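Local coordinates for hypothetical protein Atu1540 (Agrobacterium tumefaciens str. C58, PDB 2HWJ) that is of unknown function but contains a region that resembles ParB-like nucleases, so a role in handling nucleic acid is possible though unproven, at residues L17-I22 with D123-I128; H51-V55 with L65-H69; F112-G116 with E132-F136; P135-L139 with I169-L174. All coordinates share one frame; numbering follows the deposited sequence.

Contact 1: L17-I22 with D123-I128; sequences LRPTQI and DIPKNI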
loop_
_atom_site.group_PDB
_atom_site.type_symbol
_atom_site.label_atom_id
_atom_site.label_comp_id
_atom_site.label_asym_id
_atom_site.label_seq_id
_atom_site.Cartn_x
_atom_site.Cartn_y
_atom_site.Cartn_z
ATOM N N LEU A 17 -23.191 17.034 -0.406
ATOM C CA LEU A 17 -22.228 15.985 -0.145
ATOM C C LEU A 17 -22.570 15.170 1.025
ATOM O O LEU A 17 -22.908 15.671 2.080
ATOM C CB LEU A 17 -20.852 16.506 0.140
ATOM C CG LEU A 17 -20.067 16.880 -1.083
ATOM C CD1 LEU A 17 -19.008 17.920 -0.676
ATOM C CD2 LEU A 17 -19.449 15.630 -1.619
ATOM N N ARG A 18 -22.401 13.887 0.873
ATOM C CA ARG A 18 -22.685 13.035 1.950
ATOM C C ARG A 18 -21.382 12.681 2.667
ATOM O O ARG A 18 -20.530 12.083 2.093
ATOM C CB ARG A 18 -23.425 11.829 1.403
ATOM C CG ARG A 18 -24.816 12.203 1.032
ATOM C CD ARG A 18 -25.818 11.692 2.016
ATOM N NE ARG A 18 -27.006 11.298 1.254
ATOM C CZ ARG A 18 -28.206 11.891 1.303
ATOM N NH1 ARG A 18 -28.470 12.870 2.179
ATOM N NH2 ARG A 18 -29.186 11.455 0.503
ATOM N N PRO A 19 -21.243 13.051 3.934
ATOM C CA PRO A 19 -20.089 12.758 4.773
ATOM C C PRO A 19 -19.726 11.267 4.816
ATOM O O PRO A 19 -20.598 10.452 4.532
ATOM C CB PRO A 19 -20.569 13.143 6.187
ATOM C CG PRO A 19 -21.614 14.105 5.987
ATOM C CD PRO A 19 -22.259 13.853 4.631
ATOM N N THR A 20 -18.493 10.898 5.244
ATOM C CA THR A 20 -18.281 9.505 5.479
ATOM C C THR A 20 -17.662 9.261 6.822
ATOM O O THR A 20 -17.087 8.201 7.094
ATOM C CB THR A 20 -17.500 8.795 4.249
ATOM O OG1 THR A 20 -16.203 9.345 4.095
ATOM C CG2 THR A 20 -18.264 8.886 2.883
ATOM N N GLN A 21 -17.794 10.227 7.712
ATOM C CA GLN A 21 -17.319 10.128 9.128
ATOM C C GLN A 21 -18.211 10.982 10.010
ATOM O O GLN A 21 -18.923 11.889 9.545
ATOM C CB GLN A 21 -15.840 10.534 9.260
ATOM C CG GLN A 21 -15.521 12.000 9.001
ATOM C CD GLN A 21 -14.051 12.240 8.853
ATOM O OE1 GLN A 21 -13.456 11.638 8.000
ATOM N NE2 GLN A 21 -13.455 13.160 9.642
ATOM N N ILE A 22 -18.189 10.708 11.299
ATOM C CA ILE A 22 -19.104 11.299 12.243
ATOM C C ILE A 22 -18.518 12.553 12.831
ATOM O O ILE A 22 -19.255 13.479 13.138
ATOM C CB ILE A 22 -19.433 10.266 13.298
ATOM C CG1 ILE A 22 -20.233 9.168 12.626
ATOM C CG2 ILE A 22 -20.322 10.842 14.346
ATOM C CD1 ILE A 22 -20.392 8.005 13.390
ATOM N N ASP A 123 -25.617 5.795 11.546
ATOM C CA ASP A 123 -25.318 6.949 12.410
ATOM C C ASP A 123 -24.425 7.943 11.690
ATOM O O ASP A 123 -24.256 9.020 12.230
ATOM C CB ASP A 123 -24.714 6.553 13.760
ATOM C CG ASP A 123 -25.736 5.847 14.690
ATOM O OD1 ASP A 123 -25.418 4.783 15.316
ATOM O OD2 ASP A 123 -26.875 6.348 14.821
ATOM N N ILE A 124 -23.876 7.616 10.487
ATOM C CA ILE A 124 -23.093 8.625 9.744
ATOM C C ILE A 124 -24.012 9.763 9.300
ATOM O O ILE A 124 -24.936 9.487 8.584
ATOM C CB ILE A 124 -22.419 8.153 8.455
ATOM C CG1 ILE A 124 -21.514 6.914 8.616
ATOM C CG2 ILE A 124 -21.662 9.319 7.802
ATOM C CD1 ILE A 124 -20.531 7.031 9.634
ATOM N N PRO A 125 -23.715 11.036 9.666
ATOM C CA PRO A 125 -24.533 12.190 9.287
ATOM C C PRO A 125 -24.713 12.286 7.797
ATOM O O PRO A 125 -23.773 12.032 7.085
ATOM C CB PRO A 125 -23.656 13.406 9.694
ATOM C CG PRO A 125 -22.294 12.913 9.798
ATOM C CD PRO A 125 -22.480 11.491 10.348
ATOM N N LYS A 126 -25.879 12.707 7.360
ATOM C CA LYS A 126 -26.171 12.986 5.973
ATOM C C LYS A 126 -25.726 14.329 5.485
ATOM O O LYS A 126 -25.324 14.416 4.368
ATOM C CB LYS A 126 -27.645 12.784 5.640
ATOM C CG LYS A 126 -28.099 11.307 5.807
ATOM C CD LYS A 126 -28.895 11.192 7.103
ATOM C CE LYS A 126 -28.509 9.932 7.870
ATOM N NZ LYS A 126 -28.890 8.621 7.186
ATOM N N ASN A 127 -25.731 15.367 6.300
ATOM C CA ASN A 127 -25.119 16.625 5.904
ATOM C C ASN A 127 -23.854 16.923 6.704
ATOM O O ASN A 127 -23.782 16.632 7.924
ATOM C CB ASN A 127 -26.079 17.768 6.145
ATOM C CG ASN A 127 -27.495 17.319 6.148
ATOM O OD1 ASN A 127 -28.216 17.448 5.128
ATOM N ND2 ASN A 127 -27.939 16.767 7.300
ATOM N N ILE A 128 -22.886 17.522 6.012
ATOM C CA ILE A 128 -21.702 18.128 6.582
ATOM C C ILE A 128 -22.009 18.981 7.829
ATOM O O ILE A 128 -21.397 18.788 8.861
ATOM C CB ILE A 128 -21.060 19.027 5.508
ATOM C CG1 ILE A 128 -20.608 18.200 4.287
ATOM C CG2 ILE A 128 -19.862 19.707 6.023
ATOM C CD1 ILE A 128 -19.296 17.374 4.560
#
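Thr20 touches Ile124, and its OG1 lies in hydrogen-bonding range of Leu65 O and Leu108 O, which must share its single proton. This ties the 17-22 loop to strand 63-65 and to Leu108. No hydrogen bond joins 17-22 to 123-128. The pairing is made by apolar groups and prolines. Pro19 points its ring into the other loop. Its CG lies 3.2 Å from Pro125 O and its CD 3.1 Å from Lys126 O. Pro19 CB meets Pro125 CG at 4.0 Å, and Pro19 CG also touches Ile128 N. At one end, Ile22 and Ile124 cross at about a right angle, with Ile22 CG1 3.7 Å from Ile124 CD1. Both isoleucines set CG1 anti to their own carbonyl carbon, which carries the longer branches together. The ring of Pro125 also lies across Ile22, and its CG is 3.5 Å from Gln21 O. At the other end, Arg18 bends so that NH1 passes 3.6 Å from Lys126 CB. The two positive ends, Arg18 NH1 and Lys126 NZ, are 6.6 Å apart. Here the loop linking strands 9-13 and 23-24 packs on the loop leading to strand 132-133, beside strand 63-65, in the region resembling ParB-like nucleases.

Contact 2: H51-V55 with L65-H69; sequences HIVPV and LIDHH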
loop_
_atom_site.group_PDB
_atom_site.type_symbol
_atom_site.label_atom_id
_atom_site.label_comp_id
_atom_site.label_asym_id
_atom_site.label_seq_id
_atom_site.Cartn_x
_atom_site.Cartn_y
_atom_site.Cartn_z
ATOM N N HIS A 51 -10.106 24.432 -4.357
ATOM C CA HIS A 51 -9.915 23.111 -3.826
ATOM C C HIS A 51 -10.784 22.190 -4.604
ATOM O O HIS A 51 -11.864 22.576 -5.073
ATOM C CB HIS A 51 -10.290 23.064 -2.344
ATOM C CG HIS A 51 -9.678 24.175 -1.570
ATOM N ND1 HIS A 51 -10.341 25.372 -1.340
ATOM C CD2 HIS A 51 -8.414 24.337 -1.091
ATOM C CE1 HIS A 51 -9.535 26.187 -0.673
ATOM N NE2 HIS A 51 -8.357 25.593 -0.531
ATOM N N ILE A 52 -10.259 20.980 -4.739
ATOM C CA ILE A 52 -10.918 19.860 -5.351
ATOM C C ILE A 52 -10.928 18.852 -4.270
ATOM O O ILE A 52 -9.925 18.627 -3.649
ATOM C CB ILE A 52 -10.034 19.208 -6.442
ATOM C CG1 ILE A 52 -9.036 20.221 -6.898
ATOM C CG2 ILE A 52 -10.910 18.617 -7.564
ATOM C CD1 ILE A 52 -8.434 19.968 -8.404
ATOM N N VAL A 53 -11.980 18.096 -4.199
ATOM C CA VAL A 53 -12.139 17.206 -3.121
ATOM C C VAL A 53 -12.523 15.885 -3.748
ATOM O O VAL A 53 -13.252 15.867 -4.720
ATOM C CB VAL A 53 -13.164 17.943 -2.275
ATOM C CG1 VAL A 53 -14.473 17.258 -2.072
ATOM C CG2 VAL A 53 -12.464 18.601 -1.081
ATOM N N PRO A 54 -11.931 14.779 -3.304
ATOM C CA PRO A 54 -12.242 13.481 -3.966
ATOM C C PRO A 54 -13.549 12.920 -3.463
ATOM O O PRO A 54 -13.932 13.120 -2.329
ATOM C CB PRO A 54 -11.121 12.584 -3.466
ATOM C CG PRO A 54 -10.821 13.018 -2.176
ATOM C CD PRO A 54 -10.980 14.583 -2.199
ATOM N N VAL A 55 -14.209 12.125 -4.245
ATOM C CA VAL A 55 -15.604 11.759 -3.953
ATOM C C VAL A 55 -15.911 10.398 -4.606
ATOM O O VAL A 55 -15.189 9.950 -5.475
ATOM C CB VAL A 55 -16.398 12.845 -4.643
ATOM C CG1 VAL A 55 -17.475 12.298 -5.595
ATOM C CG2 VAL A 55 -16.761 13.999 -3.705
ATOM N N LEU A 65 -18.227 12.188 0.203
ATOM C CA LEU A 65 -16.939 12.902 0.395
ATOM C C LEU A 65 -15.985 11.932 1.031
ATOM O O LEU A 65 -16.327 11.294 2.021
ATOM C CB LEU A 65 -17.128 14.032 1.420
ATOM C CG LEU A 65 -15.863 14.794 1.760
ATOM C CD1 LEU A 65 -15.222 15.440 0.506
ATOM C CD2 LEU A 65 -16.093 15.855 2.841
ATOM N N ILE A 66 -14.769 11.849 0.516
ATOM C CA ILE A 66 -13.835 10.780 0.949
ATOM C C ILE A 66 -12.675 11.338 1.775
ATOM O O ILE A 66 -12.041 10.656 2.580
ATOM C CB ILE A 66 -13.365 9.970 -0.307
ATOM C CG1 ILE A 66 -14.370 8.894 -0.521
ATOM C CG2 ILE A 66 -12.049 9.305 -0.149
ATOM C CD1 ILE A 66 -14.962 8.582 0.766
ATOM N N ASP A 67 -12.389 12.604 1.616
ATOM C CA ASP A 67 -11.340 13.131 2.429
ATOM C C ASP A 67 -11.659 14.561 2.700
ATOM O O ASP A 67 -12.584 15.105 2.067
ATOM C CB ASP A 67 -10.032 13.071 1.629
ATOM C CG ASP A 67 -8.855 12.886 2.520
ATOM O OD1 ASP A 67 -9.092 12.786 3.762
ATOM O OD2 ASP A 67 -7.717 12.842 1.994
ATOM N N HIS A 68 -10.869 15.216 3.535
ATOM C CA HIS A 68 -11.028 16.659 3.638
ATOM C C HIS A 68 -12.329 17.103 4.253
ATOM O O HIS A 68 -12.861 18.136 3.886
ATOM C CB HIS A 68 -10.820 17.367 2.305
ATOM C CG HIS A 68 -9.565 16.943 1.626
ATOM N ND1 HIS A 68 -8.318 17.370 2.036
ATOM C CD2 HIS A 68 -9.350 16.083 0.599
ATOM C CE1 HIS A 68 -7.394 16.802 1.285
ATOM N NE2 HIS A 68 -7.994 16.014 0.418
ATOM N N HIS A 69 -12.869 16.343 5.175
ATOM C CA HIS A 69 -14.021 16.908 5.964
ATOM C C HIS A 69 -13.753 18.266 6.682
ATOM O O HIS A 69 -14.629 19.112 6.757
ATOM C CB HIS A 69 -14.588 15.867 6.902
ATOM C CG HIS A 69 -15.157 14.681 6.179
ATOM N ND1 HIS A 69 -16.490 14.324 6.244
ATOM C CD2 HIS A 69 -14.575 13.776 5.356
ATOM C CE1 HIS A 69 -16.700 13.246 5.504
ATOM N NE2 HIS A 69 -15.556 12.901 4.948
#
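Leu65 sets its CG anti to the backbone N (chi1 177°), which puts CD1 against Val53 CG1. The two side chains cross at about a right angle. His68 has its CG anti to the carbonyl carbon instead (chi1 -50°), which places its ring across Pro54, at about a right angle. There His68 CD2 meets Pro54 CD at 3.6 Å, with the proline carbon at the edge of the imidazole and near its plane. Val53 CG2 lies 4.0 Å from His68 CB, and these two side chains run past each other in opposite directions. The backbones are tied by one hydrogen bond, from Ile66 N to Pro54 O, 3.2 Å long, with an N-H...O angle of 152°. The donor is tilted out of the carbonyl plane. This bond lies next to the antiparallel, non-hydrogen-bonded pair Val55 and Leu65, where strands 52-57 and 63-65 form a beta hairpin at one edge of the four-stranded mixed sheet. Past the hairpin the chain turns into helix 69-77, with His68 at its N-cap position. Pro54 CG rests 3.9 Å from Asp67 CB in this turn. Leu65 CD2 sits over the centre of one face of the His69 ring. His69 NE2 gives a weak hydrogen bond to Leu65 O, which Thr20 OG1 also binds. Tyr5 of the second subunit packs on His68.

Contact 3: F112-G116 with E132-F136; sequences FDAQG and EDDPF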
loop_
_atom_site.group_PDB
_atom_site.type_symbol
_atom_site.label_atom_id
_atom_site.label_comp_id
_atom_site.label_asym_id
_atom_site.label_seq_id
_atom_site.Cartn_x
_atom_site.Cartn_y
_atom_site.Cartn_z
ATOM N N PHE A 112 -17.017 6.631 13.686
ATOM C CA PHE A 112 -16.697 6.784 15.096
ATOM C C PHE A 112 -17.100 8.148 15.600
ATOM O O PHE A 112 -16.828 9.148 14.958
ATOM C CB PHE A 112 -15.229 6.549 15.373
ATOM C CG PHE A 112 -14.784 5.136 15.175
ATOM C CD1 PHE A 112 -14.434 4.675 13.933
ATOM C CD2 PHE A 112 -14.680 4.278 16.242
ATOM C CE1 PHE A 112 -14.008 3.346 13.768
ATOM C CE2 PHE A 112 -14.255 2.974 16.091
ATOM C CZ PHE A 112 -13.897 2.521 14.881
ATOM N N ASP A 113 -17.770 8.192 16.749
ATOM C CA ASP A 113 -18.300 9.457 17.258
ATOM C C ASP A 113 -17.233 10.258 17.986
ATOM O O ASP A 113 -16.169 9.760 18.250
ATOM C CB ASP A 113 -19.445 9.209 18.235
ATOM C CG ASP A 113 -18.963 8.574 19.469
ATOM O OD1 ASP A 113 -17.878 8.962 19.958
ATOM O OD2 ASP A 113 -19.671 7.679 19.974
ATOM N N ALA A 114 -17.609 11.464 18.391
ATOM C CA ALA A 114 -16.726 12.415 19.014
ATOM C C ALA A 114 -16.029 11.849 20.277
ATOM O O ALA A 114 -14.952 12.339 20.647
ATOM C CB ALA A 114 -17.442 13.757 19.262
ATOM N N GLN A 115 -16.565 10.808 20.912
ATOM C CA GLN A 115 -15.803 10.219 22.014
ATOM C C GLN A 115 -15.241 8.902 21.629
ATOM O O GLN A 115 -15.008 8.035 22.461
ATOM C CB GLN A 115 -16.489 10.223 23.403
ATOM C CG GLN A 115 -18.025 10.209 23.432
ATOM C CD GLN A 115 -18.631 11.522 22.867
ATOM O OE1 GLN A 115 -18.253 12.622 23.318
ATOM N NE2 GLN A 115 -19.562 11.408 21.852
ATOM N N GLY A 116 -14.981 8.778 20.326
ATOM C CA GLY A 116 -14.350 7.594 19.746
ATOM C C GLY A 116 -15.052 6.259 19.763
ATOM O O GLY A 116 -14.402 5.259 19.620
ATOM N N GLU A 132 -19.855 16.108 14.266
ATOM C CA GLU A 132 -19.587 16.256 15.696
ATOM C C GLU A 132 -18.161 16.712 15.927
ATOM O O GLU A 132 -17.277 16.474 15.086
ATOM C CB GLU A 132 -19.717 14.912 16.372
ATOM C CG GLU A 132 -21.105 14.475 16.502
ATOM C CD GLU A 132 -21.259 13.061 17.121
ATOM O OE1 GLU A 132 -22.356 12.431 16.916
ATOM O OE2 GLU A 132 -20.318 12.591 17.829
ATOM N N ASP A 133 -17.900 17.317 17.088
ATOM C CA ASP A 133 -16.572 17.889 17.332
ATOM C C ASP A 133 -15.820 16.868 18.071
ATOM O O ASP A 133 -16.234 16.558 19.189
ATOM C CB ASP A 133 -16.674 19.168 18.142
ATOM C CG ASP A 133 -15.298 19.781 18.527
ATOM O OD1 ASP A 133 -14.221 19.550 17.908
ATOM O OD2 ASP A 133 -15.292 20.570 19.496
ATOM N N ASP A 134 -14.745 16.317 17.475
ATOM C CA ASP A 134 -13.857 15.496 18.291
ATOM C C ASP A 134 -12.579 16.264 18.753
ATOM O O ASP A 134 -11.627 16.459 18.024
ATOM C CB ASP A 134 -13.653 14.098 17.749
ATOM C CG ASP A 134 -12.544 13.284 18.515
ATOM O OD1 ASP A 134 -12.068 13.765 19.597
ATOM O OD2 ASP A 134 -12.123 12.151 18.031
ATOM N N PRO A 135 -12.584 16.733 20.006
ATOM C CA PRO A 135 -11.456 17.595 20.396
ATOM C C PRO A 135 -10.150 16.833 20.395
ATOM O O PRO A 135 -9.101 17.429 20.165
ATOM C CB PRO A 135 -11.825 18.096 21.821
ATOM C CG PRO A 135 -12.898 17.069 22.335
ATOM C CD PRO A 135 -13.611 16.563 21.069
ATOM N N PHE A 136 -10.158 15.527 20.605
ATOM C CA PHE A 136 -8.853 14.823 20.429
ATOM C C PHE A 136 -8.434 14.752 18.994
ATOM O O PHE A 136 -7.217 14.716 18.707
ATOM C CB PHE A 136 -8.766 13.472 21.152
ATOM C CG PHE A 136 -8.795 13.640 22.627
ATOM C CD1 PHE A 136 -10.030 13.652 23.316
ATOM C CD2 PHE A 136 -7.617 13.957 23.334
ATOM C CE1 PHE A 136 -10.085 13.900 24.678
ATOM C CE2 PHE A 136 -7.663 14.212 24.729
ATOM C CZ PHE A 136 -8.906 14.165 25.398
#
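Glu132, on strand 132-133, and Asp134, just before helix 135-146, both point toward Ala114, which lies between them. The Glu132 side chain is extended beyond CG (chi2 177°), which carries its carboxylate out to the Ala114 backbone. Ala114 N donates to Glu132 OE2 at 3.0 Å. The bond is nearly straight, 169° at the hydrogen, and the N-H arrives almost along the C-O axis of that oxygen. Ala114 CB lies beside the same carboxylate, 3.4 Å from OE2. It also sits close to Asp133 O. Asp134 comes in on Ala114 with its CB 3.6 Å from Ala114 O. Its carboxylate passes that carbonyl without bonding to it and turns to other donors. OD1 accepts a weak capping bond from Phe136 N and forms a salt bridge with Arg166. Asp113 opens a type I turn that runs to Gly116, closed by Gly116 N to Asp113 O. Asp113 OD1 fits an Asx turn to Gln115 N, but the bond is too short to be trusted. The turn packs where strand 132-133, paired in parallel with strand 23-24, ends and helix 135-146 begins. Helix 157-166 supplies Arg166 and sets Phe159 against Asp134.

Contact 4: P135-L139 with I169-L174; sequences PFRSL and IDRDLL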
loop_
_atom_site.group_PDB
_atom_site.type_symbol
_atom_site.label_atom_id
_atom_site.label_comp_id
_atom_site.label_asym_id
_atom_site.label_seq_id
_atom_site.Cartn_x
_atom_site.Cartn_y
_atom_site.Cartn_z
ATOM N N PRO A 135 -12.584 16.733 20.006
ATOM C CA PRO A 135 -11.456 17.595 20.396
ATOM C C PRO A 135 -10.150 16.833 20.395
ATOM O O PRO A 135 -9.101 17.429 20.165
ATOM C CB PRO A 135 -11.825 18.096 21.821
ATOM C CG PRO A 135 -12.898 17.069 22.335
ATOM C CD PRO A 135 -13.611 16.563 21.069
ATOM N N PHE A 136 -10.158 15.527 20.605
ATOM C CA PHE A 136 -8.853 14.823 20.429
ATOM C C PHE A 136 -8.434 14.752 18.994
ATOM O O PHE A 136 -7.217 14.716 18.707
ATOM C CB PHE A 136 -8.766 13.472 21.152
ATOM C CG PHE A 136 -8.795 13.640 22.627
ATOM C CD1 PHE A 136 -10.030 13.652 23.316
ATOM C CD2 PHE A 136 -7.617 13.957 23.334
ATOM C CE1 PHE A 136 -10.085 13.900 24.678
ATOM C CE2 PHE A 136 -7.663 14.212 24.729
ATOM C CZ PHE A 136 -8.906 14.165 25.398
ATOM N N ARG A 137 -9.409 14.782 18.080
ATOM C CA ARG A 137 -8.993 14.861 16.725
ATOM C C ARG A 137 -8.164 16.152 16.495
ATOM O O ARG A 137 -7.160 16.116 15.728
ATOM C CB ARG A 137 -10.175 14.760 15.820
ATOM C CG ARG A 137 -9.833 14.905 14.391
ATOM C CD ARG A 137 -8.922 13.835 13.961
ATOM N NE ARG A 137 -8.584 13.996 12.570
ATOM C CZ ARG A 137 -7.732 14.923 12.121
ATOM N NH1 ARG A 137 -7.161 15.766 12.975
ATOM N NH2 ARG A 137 -7.475 15.031 10.821
ATOM N N SER A 138 -8.531 17.274 17.151
ATOM C CA SER A 138 -7.808 18.541 16.926
ATOM C C SER A 138 -6.457 18.477 17.552
ATOM O O SER A 138 -5.459 18.988 17.019
ATOM C CB SER A 138 -8.495 19.689 17.571
ATOM O OG SER A 138 -9.724 19.941 16.976
ATOM N N LEU A 139 -6.433 17.886 18.733
ATOM C CA LEU A 139 -5.176 17.718 19.428
ATOM C C LEU A 139 -4.224 16.871 18.578
ATOM O O LEU A 139 -3.112 17.310 18.341
ATOM C CB LEU A 139 -5.384 17.069 20.793
ATOM C CG LEU A 139 -4.099 17.076 21.629
ATOM C CD1 LEU A 139 -3.634 18.495 22.007
ATOM C CD2 LEU A 139 -4.204 16.215 22.833
ATOM N N ILE A 169 -4.977 11.775 28.152
ATOM C CA ILE A 169 -4.962 13.149 28.553
ATOM C C ILE A 169 -6.392 13.493 28.976
ATOM O O ILE A 169 -7.373 13.132 28.308
ATOM C CB ILE A 169 -4.409 14.046 27.450
ATOM C CG1 ILE A 169 -2.950 13.710 27.113
ATOM C CG2 ILE A 169 -4.517 15.522 27.832
ATOM C CD1 ILE A 169 -2.428 14.567 25.903
ATOM N N ASP A 170 -6.483 14.145 30.120
ATOM C CA ASP A 170 -7.729 14.574 30.744
ATOM C C ASP A 170 -8.482 15.564 29.801
ATOM O O ASP A 170 -7.835 16.485 29.324
ATOM C CB ASP A 170 -7.259 15.222 32.055
ATOM C CG ASP A 170 -8.351 15.686 32.946
ATOM O OD1 ASP A 170 -9.556 15.641 32.638
ATOM O OD2 ASP A 170 -7.974 16.151 34.049
ATOM N N ARG A 171 -9.792 15.390 29.501
ATOM C CA ARG A 171 -10.493 16.393 28.626
ATOM C C ARG A 171 -10.478 17.836 29.194
ATOM O O ARG A 171 -10.441 18.837 28.444
ATOM C CB ARG A 171 -11.964 16.075 28.383
ATOM C CG ARG A 171 -12.291 14.674 28.102
ATOM C CD ARG A 171 -13.730 14.358 28.701
ATOM N NE ARG A 171 -14.246 13.102 28.114
ATOM C CZ ARG A 171 -15.073 12.242 28.713
ATOM N NH1 ARG A 171 -15.532 12.486 29.950
ATOM N NH2 ARG A 171 -15.445 11.131 28.064
ATOM N N ASP A 172 -10.569 17.909 30.508
ATOM C CA ASP A 172 -10.442 19.130 31.221
ATOM C C ASP A 172 -9.105 19.854 30.992
ATOM O O ASP A 172 -9.044 21.083 31.104
ATOM C CB ASP A 172 -10.743 18.864 32.717
ATOM C CG ASP A 172 -12.219 18.442 32.926
ATOM O OD1 ASP A 172 -12.968 18.443 31.909
ATOM O OD2 ASP A 172 -12.646 18.125 34.073
ATOM N N LEU A 173 -8.035 19.132 30.659
ATOM C CA LEU A 173 -6.784 19.810 30.392
ATOM C C LEU A 173 -6.917 20.456 29.052
ATOM O O LEU A 173 -6.398 21.537 28.810
ATOM C CB LEU A 173 -5.639 18.819 30.357
ATOM C CG LEU A 173 -4.253 19.295 30.860
ATOM C CD1 LEU A 173 -3.147 19.137 29.789
ATOM C CD2 LEU A 173 -4.221 20.722 31.601
ATOM N N LEU A 174 -7.658 19.766 28.204
ATOM C CA LEU A 174 -7.771 20.079 26.794
ATOM C C LEU A 174 -8.636 21.303 26.588
ATOM O O LEU A 174 -8.461 22.024 25.601
ATOM C CB LEU A 174 -8.419 18.917 26.045
ATOM C CG LEU A 174 -7.724 18.497 24.779
ATOM C CD1 LEU A 174 -8.517 17.513 23.907
ATOM C CD2 LEU A 174 -7.313 19.703 23.950
#
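This is an apolar contact between the starts of helices 135-146 and 171-176, with the residues just before the latter, in the helical part of the chain. Phe136 and Leu174 are its centre. Leu174 CD1 sits over one face of the Phe136 ring, 3.6 Å from the centroid and 15° off the ring normal, a CH-pi contact. The methyl is offset toward the rim and lies nearest CE2, at 3.5 Å. The CG of Phe136 is anti to the carbonyl carbon (chi1 -67°), which brings the ring against Leu174 and beside Ile169. The ring edge is met by Arg171 CG, 4.1 Å from CE1 and near the ring plane. Ile169 O comes obliquely to CZ. Pro135 CB touches the same Leu174 methyl from another side, at 4.0 Å. One turn further on, Leu139 CD2 meets Ile169 CD1 at 3.9 Å, the two side chains crossing at a slant. Asp170 caps helix 171-176, its OD1 accepting from Asp172 N. Ala162 and Arg166 of helix 157-166 also pack on Phe136, and Phe178 touches Leu139. With no hydrogen bond between 135-139 and 169-174, the contact rests mainly on apolar packing and one CH-pi contact, and so on shape and burial.

Overall arrangement
Contacts 1, 2 and 3 fall within the region resembling ParB-like nucleases. Contact 4, among helices, is centred about 17 Å from the chain centre, against 10 to 11 Å for the others. Contact 2 is nested inside the loop closed by contact 1. They touch through the backbone of Arg18 and Leu65, a probable hydrogen bond, and their centres are 12 Å apart. Contacts 1 and 3 interleave along the chain, and Ile22 joins Glu132 where strands 23-24 and 132-133 pair. Contacts 3 and 4 share Pro135 and Phe136 on helix 135-146, with centres 10 Å apart. Contacts 2 and 4, 26 Å apart, stand on opposite sides of the chain centre. The series therefore links the four-stranded sheet to the later helices.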